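Local coordinates for BREX protein BrxA (Magnetospirillum magneticum, PDB 3BHW) that probably takes part in a type 1 BREX system, which protects bacteria against double-stranded DNA phage by blocking phage DNA replication, at residues A92-D106 and L185-V199. Sequence-based numbering, arbitrary orientation.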
loop_
_atom_site.group_PDB
_atom_site.type_symbol
_atom_site.label_atom_id
_atom_site.label_comp_id
_atom_site.label_asym_id
_atom_site.label_seq_id
_atom_site.Cartn_x
_atom_site.Cartn_y
_atom_site.Cartn_z
ATOM N N ALA A 92 -3.323 4.209 0.367
ATOM C CA ALA A 92 -3.095 4.993 1.568
ATOM C C ALA A 92 -2.977 4.012 2.716
ATOM O O ALA A 92 -2.150 4.230 3.603
ATOM C CB ALA A 92 -4.303 5.895 1.811
ATOM N N ALA A 93 -3.861 3.007 2.723
ATOM C CA ALA A 93 -3.811 1.974 3.736
ATOM C C ALA A 93 -2.485 1.249 3.677
ATOM O O ALA A 93 -1.893 0.928 4.729
ATOM C CB ALA A 93 -4.995 1.025 3.581
ATOM N N ALA A 94 -1.971 1.016 2.469
ATOM C CA ALA A 94 -0.676 0.284 2.355
ATOM C C ALA A 94 0.450 1.141 2.911
ATOM O O ALA A 94 1.362 0.629 3.603
ATOM C CB ALA A 94 -0.410 -0.125 0.972
ATOM N N ILE A 95 0.402 2.415 2.654
ATOM C CA ILE A 95 1.377 3.349 3.240
ATOM C C ILE A 95 1.318 3.388 4.759
ATOM O O ILE A 95 2.352 3.214 5.455
ATOM C CB ILE A 95 1.256 4.745 2.647
ATOM C CG1 ILE A 95 1.657 4.661 1.168
ATOM C CG2 ILE A 95 2.169 5.748 3.412
ATOM C CD1 ILE A 95 1.147 5.827 0.342
ATOM N N LYS A 96 0.126 3.610 5.307
ATOM C CA LYS A 96 -0.030 3.592 6.758
ATOM C C LYS A 96 0.536 2.320 7.439
ATOM O O LYS A 96 1.129 2.401 8.502
ATOM C CB LYS A 96 -1.488 3.813 7.151
ATOM C CG LYS A 96 -1.589 4.146 8.635
ATOM C CD LYS A 96 -2.886 4.790 8.965
ATOM C CE LYS A 96 -3.058 4.880 10.482
ATOM N NZ LYS A 96 -4.447 5.252 10.904
ATOM N N HIS A 97 0.324 1.164 6.806
ATOM C CA HIS A 97 0.728 -0.136 7.338
ATOM C C HIS A 97 2.239 -0.355 7.197
ATOM O O HIS A 97 2.855 -1.138 7.943
ATOM C CB HIS A 97 -0.068 -1.218 6.574
ATOM C CG HIS A 97 0.326 -2.613 6.910
ATOM N ND1 HIS A 97 1.270 -3.298 6.174
ATOM C CD2 HIS A 97 -0.130 -3.478 7.844
ATOM C CE1 HIS A 97 1.418 -4.509 6.681
ATOM N NE2 HIS A 97 0.588 -4.641 7.699
ATOM N N SER A 98 2.851 0.305 6.224
ATOM C CA SER A 98 4.273 0.060 5.901
ATOM C C SER A 98 5.212 1.286 5.859
ATOM O O SER A 98 5.264 1.993 4.881
ATOM C CB SER A 98 4.414 -0.736 4.620
ATOM O OG SER A 98 5.776 -0.837 4.196
ATOM N N THR A 99 5.988 1.500 6.924
ATOM C CA THR A 99 7.021 2.541 6.915
ATOM C C THR A 99 8.037 2.303 5.795
ATOM O O THR A 99 8.615 3.244 5.288
ATOM C CB THR A 99 7.667 2.654 8.331
ATOM O OG1 THR A 99 6.609 2.890 9.284
ATOM C CG2 THR A 99 8.662 3.802 8.394
ATOM N N LEU A 100 8.296 1.041 5.434
ATOM C CA LEU A 100 9.235 0.761 4.375
ATOM C C LEU A 100 8.755 1.367 3.039
ATOM O O LEU A 100 9.552 1.989 2.298
ATOM C CB LEU A 100 9.494 -0.750 4.246
ATOM C CG LEU A 100 10.474 -1.161 3.163
ATOM C CD1 LEU A 100 11.878 -0.920 3.629
ATOM C CD2 LEU A 100 10.193 -2.648 2.830
ATOM N N LEU A 101 7.469 1.179 2.730
ATOM C CA LEU A 101 6.844 1.804 1.546
ATOM C C LEU A 101 6.779 3.328 1.692
ATOM O O LEU A 101 7.233 4.078 0.832
ATOM C CB LEU A 101 5.452 1.245 1.289
ATOM C CG LEU A 101 4.713 1.904 0.113
ATOM C CD1 LEU A 101 5.384 1.646 -1.263
ATOM C CD2 LEU A 101 3.288 1.359 0.109
ATOM N N GLY A 102 6.214 3.801 2.798
ATOM C CA GLY A 102 6.064 5.247 2.989
ATOM C C GLY A 102 7.380 6.021 2.863
ATOM O O GLY A 102 7.426 7.048 2.157
ATOM N N ASP A 103 8.438 5.522 3.521
ATOM C CA ASP A 103 9.756 6.155 3.496
ATOM C C ASP A 103 10.368 6.089 2.083
ATOM O O ASP A 103 11.087 7.001 1.688
ATOM C CB ASP A 103 10.736 5.568 4.552
ATOM C CG ASP A 103 10.512 6.131 5.941
ATOM O OD1 ASP A 103 9.523 6.872 6.140
ATOM O OD2 ASP A 103 11.355 5.831 6.833
ATOM N N PHE A 104 10.070 5.026 1.328
ATOM C CA PHE A 104 10.513 4.994 -0.076
ATOM C C PHE A 104 9.963 6.222 -0.839
ATOM O O PHE A 104 10.709 6.926 -1.553
ATOM C CB PHE A 104 10.119 3.673 -0.758
ATOM C CG PHE A 104 10.822 3.441 -2.079
ATOM C CD1 PHE A 104 12.174 3.698 -2.217
ATOM C CD2 PHE A 104 10.092 3.028 -3.203
ATOM C CE1 PHE A 104 12.834 3.473 -3.451
ATOM C CE2 PHE A 104 10.727 2.829 -4.453
ATOM C CZ PHE A 104 12.115 3.050 -4.567
ATOM N N LEU A 105 8.683 6.496 -0.635
ATOM C CA LEU A 105 7.960 7.550 -1.289
ATOM C C LEU A 105 8.524 8.866 -0.792
ATOM O O LEU A 105 8.975 9.647 -1.612
ATOM C CB LEU A 105 6.490 7.423 -0.943
ATOM C CG LEU A 105 5.886 6.212 -1.637
ATOM C CD1 LEU A 105 4.571 5.762 -0.937
ATOM C CD2 LEU A 105 5.677 6.532 -3.104
ATOM N N ASP A 106 8.594 9.032 0.537
ATOM C CA ASP A 106 8.993 10.255 1.181
ATOM C C ASP A 106 10.423 10.679 0.901
ATOM O O ASP A 106 10.674 11.834 0.684
ATOM C CB ASP A 106 8.862 10.041 2.710
ATOM C CG ASP A 106 8.932 11.364 3.525
ATOM O OD1 ASP A 106 8.556 12.430 3.015
ATOM O OD2 ASP A 106 9.279 11.325 4.690
ATOM N N LEU A 185 -8.166 11.450 4.634
ATOM C CA LEU A 185 -6.849 11.498 5.288
ATOM C C LEU A 185 -6.644 12.719 6.174
ATOM O O LEU A 185 -6.114 12.576 7.273
ATOM C CB LEU A 185 -5.721 11.377 4.265
ATOM C CG LEU A 185 -5.517 10.031 3.553
ATOM C CD1 LEU A 185 -4.453 10.236 2.480
ATOM C CD2 LEU A 185 -5.191 8.794 4.507
ATOM N N ARG A 186 -7.056 13.898 5.686
ATOM C CA ARG A 186 -6.978 15.157 6.460
ATOM C C ARG A 186 -7.872 15.029 7.678
ATOM O O ARG A 186 -7.432 15.278 8.819
ATOM C CB ARG A 186 -7.339 16.380 5.608
ATOM C CG ARG A 186 -6.330 16.607 4.478
ATOM C CD ARG A 186 -6.239 18.027 4.005
ATOM N NE ARG A 186 -5.507 18.076 2.744
ATOM C CZ ARG A 186 -6.068 17.839 1.562
ATOM N NH1 ARG A 186 -7.371 17.555 1.485
ATOM N NH2 ARG A 186 -5.334 17.889 0.462
ATOM N N GLU A 187 -9.119 14.614 7.445
ATOM C CA GLU A 187 -10.116 14.553 8.520
ATOM C C GLU A 187 -9.746 13.561 9.625
ATOM O O GLU A 187 -10.161 13.726 10.776
ATOM C CB GLU A 187 -11.516 14.288 7.951
ATOM C CG GLU A 187 -12.006 15.447 7.042
ATOM C CD GLU A 187 -13.331 15.161 6.337
ATOM O OE1 GLU A 187 -14.042 14.205 6.746
ATOM O OE2 GLU A 187 -13.675 15.919 5.399
ATOM N N ASN A 188 -8.938 12.561 9.257
ATOM C CA ASN A 188 -8.436 11.561 10.180
ATOM C C ASN A 188 -7.006 11.793 10.616
ATOM O O ASN A 188 -6.391 10.899 11.230
ATOM C CB ASN A 188 -8.674 10.173 9.627
ATOM C CG ASN A 188 -10.126 9.814 9.664
ATOM O OD1 ASN A 188 -10.637 9.337 10.692
ATOM N ND2 ASN A 188 -10.816 10.060 8.576
ATOM N N ASN A 189 -6.472 12.980 10.335
ATOM C CA ASN A 189 -5.204 13.382 10.960
ATOM C C ASN A 189 -4.018 12.529 10.503
ATOM O O ASN A 189 -3.072 12.259 11.261
ATOM C CB ASN A 189 -5.332 13.309 12.472
ATOM C CG ASN A 189 -6.553 14.018 12.966
ATOM O OD1 ASN A 189 -6.665 15.212 12.786
ATOM N ND2 ASN A 189 -7.503 13.283 13.534
ATOM N N GLU A 190 -4.120 12.037 9.277
ATOM C CA GLU A 190 -3.138 11.098 8.820
ATOM C C GLU A 190 -1.929 11.789 8.225
ATOM O O GLU A 190 -1.623 11.642 7.046
ATOM C CB GLU A 190 -3.730 10.081 7.859
ATOM C CG GLU A 190 -4.889 9.256 8.387
ATOM C CD GLU A 190 -4.480 8.181 9.363
ATOM O OE1 GLU A 190 -3.267 8.070 9.675
ATOM O OE2 GLU A 190 -5.381 7.410 9.791
ATOM N N GLN A 191 -1.215 12.518 9.083
ATOM C CA GLN A 191 -0.046 13.289 8.692
ATOM C C GLN A 191 0.933 12.492 7.851
ATOM O O GLN A 191 1.407 12.956 6.792
ATOM C CB GLN A 191 0.724 13.903 9.888
ATOM C CG GLN A 191 -0.163 14.390 11.087
ATOM C CD GLN A 191 -1.271 15.365 10.760
ATOM O OE1 GLN A 191 -1.172 16.185 9.819
ATOM N NE2 GLN A 191 -2.331 15.350 11.585
ATOM N N TYR A 192 1.238 11.294 8.320
ATOM C CA TYR A 192 2.315 10.549 7.680
ATOM C C TYR A 192 1.872 10.082 6.330
ATOM O O TYR A 192 2.627 10.234 5.358
ATOM C CB TYR A 192 2.753 9.365 8.542
ATOM C CG TYR A 192 3.833 8.470 7.927
ATOM C CD1 TYR A 192 5.161 8.881 7.962
ATOM C CD2 TYR A 192 3.517 7.208 7.367
ATOM C CE1 TYR A 192 6.199 8.055 7.419
ATOM C CE2 TYR A 192 4.522 6.403 6.789
ATOM C CZ TYR A 192 5.855 6.840 6.827
ATOM O OH TYR A 192 6.840 6.014 6.273
ATOM N N VAL A 193 0.671 9.490 6.244
ATOM C CA VAL A 193 0.165 9.064 4.903
ATOM C C VAL A 193 0.078 10.258 3.922
ATOM O O VAL A 193 0.534 10.172 2.773
ATOM C CB VAL A 193 -1.112 8.284 5.043
ATOM C CG1 VAL A 193 -1.636 7.889 3.679
ATOM C CG2 VAL A 193 -0.874 7.081 6.013
ATOM N N ILE A 194 -0.401 11.379 4.435
ATOM C CA ILE A 194 -0.528 12.576 3.621
ATOM C C ILE A 194 0.786 12.949 2.963
ATOM O O ILE A 194 0.823 13.212 1.763
ATOM C CB ILE A 194 -1.145 13.732 4.392
ATOM C CG1 ILE A 194 -2.628 13.405 4.712
ATOM C CG2 ILE A 194 -0.967 15.083 3.635
ATOM C CD1 ILE A 194 -3.345 14.316 5.714
ATOM N N ARG A 195 1.838 13.007 3.773
ATOM C CA ARG A 195 3.175 13.385 3.317
ATOM C C ARG A 195 3.733 12.440 2.253
ATOM O O ARG A 195 4.442 12.873 1.328
ATOM C CB ARG A 195 4.123 13.421 4.529
ATOM C CG ARG A 195 5.375 14.150 4.310
ATOM C CD ARG A 195 6.472 13.629 5.330
ATOM N NE ARG A 195 7.728 14.344 5.174
ATOM C CZ ARG A 195 7.883 15.616 5.513
ATOM N NH1 ARG A 195 6.849 16.277 6.028
ATOM N NH2 ARG A 195 9.066 16.220 5.363
ATOM N N CYS A 196 3.432 11.144 2.399
ATOM C CA CYS A 196 3.993 10.095 1.526
ATOM C C CYS A 196 3.186 9.835 0.267
ATOM O O CYS A 196 3.745 9.454 -0.745
ATOM C CB CYS A 196 4.080 8.769 2.298
ATOM S SG CYS A 196 5.197 8.799 3.767
ATOM N N ILE A 197 1.866 10.049 0.341
ATOM C CA ILE A 197 0.964 9.595 -0.737
ATOM C C ILE A 197 1.023 10.492 -1.957
ATOM O O ILE A 197 0.752 10.043 -3.095
ATOM C CB ILE A 197 -0.511 9.482 -0.254
ATOM C CG1 ILE A 197 -1.328 8.677 -1.243
ATOM C CG2 ILE A 197 -1.147 10.863 -0.052
ATOM C CD1 ILE A 197 -2.604 8.183 -0.723
ATOM N N GLN A 198 1.345 11.759 -1.729
ATOM C CA GLN A 198 1.371 12.741 -2.806
ATOM C C GLN A 198 2.774 13.302 -2.774
ATOM O O GLN A 198 3.122 14.071 -1.865
ATOM C CB GLN A 198 0.309 13.839 -2.623
ATOM C CG GLN A 198 0.102 14.746 -3.871
ATOM C CD GLN A 198 -0.907 14.195 -4.877
ATOM O OE1 GLN A 198 -2.115 14.167 -4.605
ATOM N NE2 GLN A 198 -0.419 13.765 -6.049
ATOM N N VAL A 199 3.594 12.865 -3.728
ATOM C CA VAL A 199 4.996 13.272 -3.764
ATOM C C VAL A 199 5.349 13.886 -5.112
ATOM O O VAL A 199 6.511 14.051 -5.428
ATOM C CB VAL A 199 5.968 12.083 -3.464
ATOM C CG1 VAL A 199 5.857 11.607 -1.999
ATOM C CG2 VAL A 199 5.765 10.932 -4.477
HETATM O O HOH W 1 10.845 13.422 5.101
#
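Knobs-into-holes packing joins the short helix 191-197 to the junction between helices 83-97 and 99-112, with I95, Y192 and C196 as interlocking knobs. I95 enters the hole formed by Y192, V193, C196 and I197: its CG2 branch lies 3.7 Å from C196 CB, while CD1 reaches I197 CA. In return, Y192 sits among I95, T99, G102 and D103, and C196 among I95, G102, L105 and D106. With CG of Y192 anti to the backbone N, the phenol reaches past the S98 junction, where OH donates to D103 OD1 at 2.8 Å, meeting that oxygen from above the carboxylate plane. The other carboxylate oxygen of D103 is held by R7 and Y8, so the aspartate ties the N-terminal residues to this interface. G102 puts no side chain in the way of Y192 and C196, consistent with their close approach; C196 SG lies 3.3 Å from G102 O and over one face of the Y192 ring, displaced toward its rim.

Charged pairs border this core. K96, extended beyond CG, forms a salt bridge from NZ to E190 OE2 at 2.6 Å, on the oxygen's syn side; NZ also hydrogen-bonds to T69 O. R195 NE makes a weak, bent salt-bridge bond to D106 OD1 (3.0 Å, 128°); R110 is a second partner of OD1.

Helix 191-197 crosses helix 99-106 at 47° and helix 92-97 at 116°. Elsewhere, L100 packs against helix 122-135 and H97 against helix 57-67.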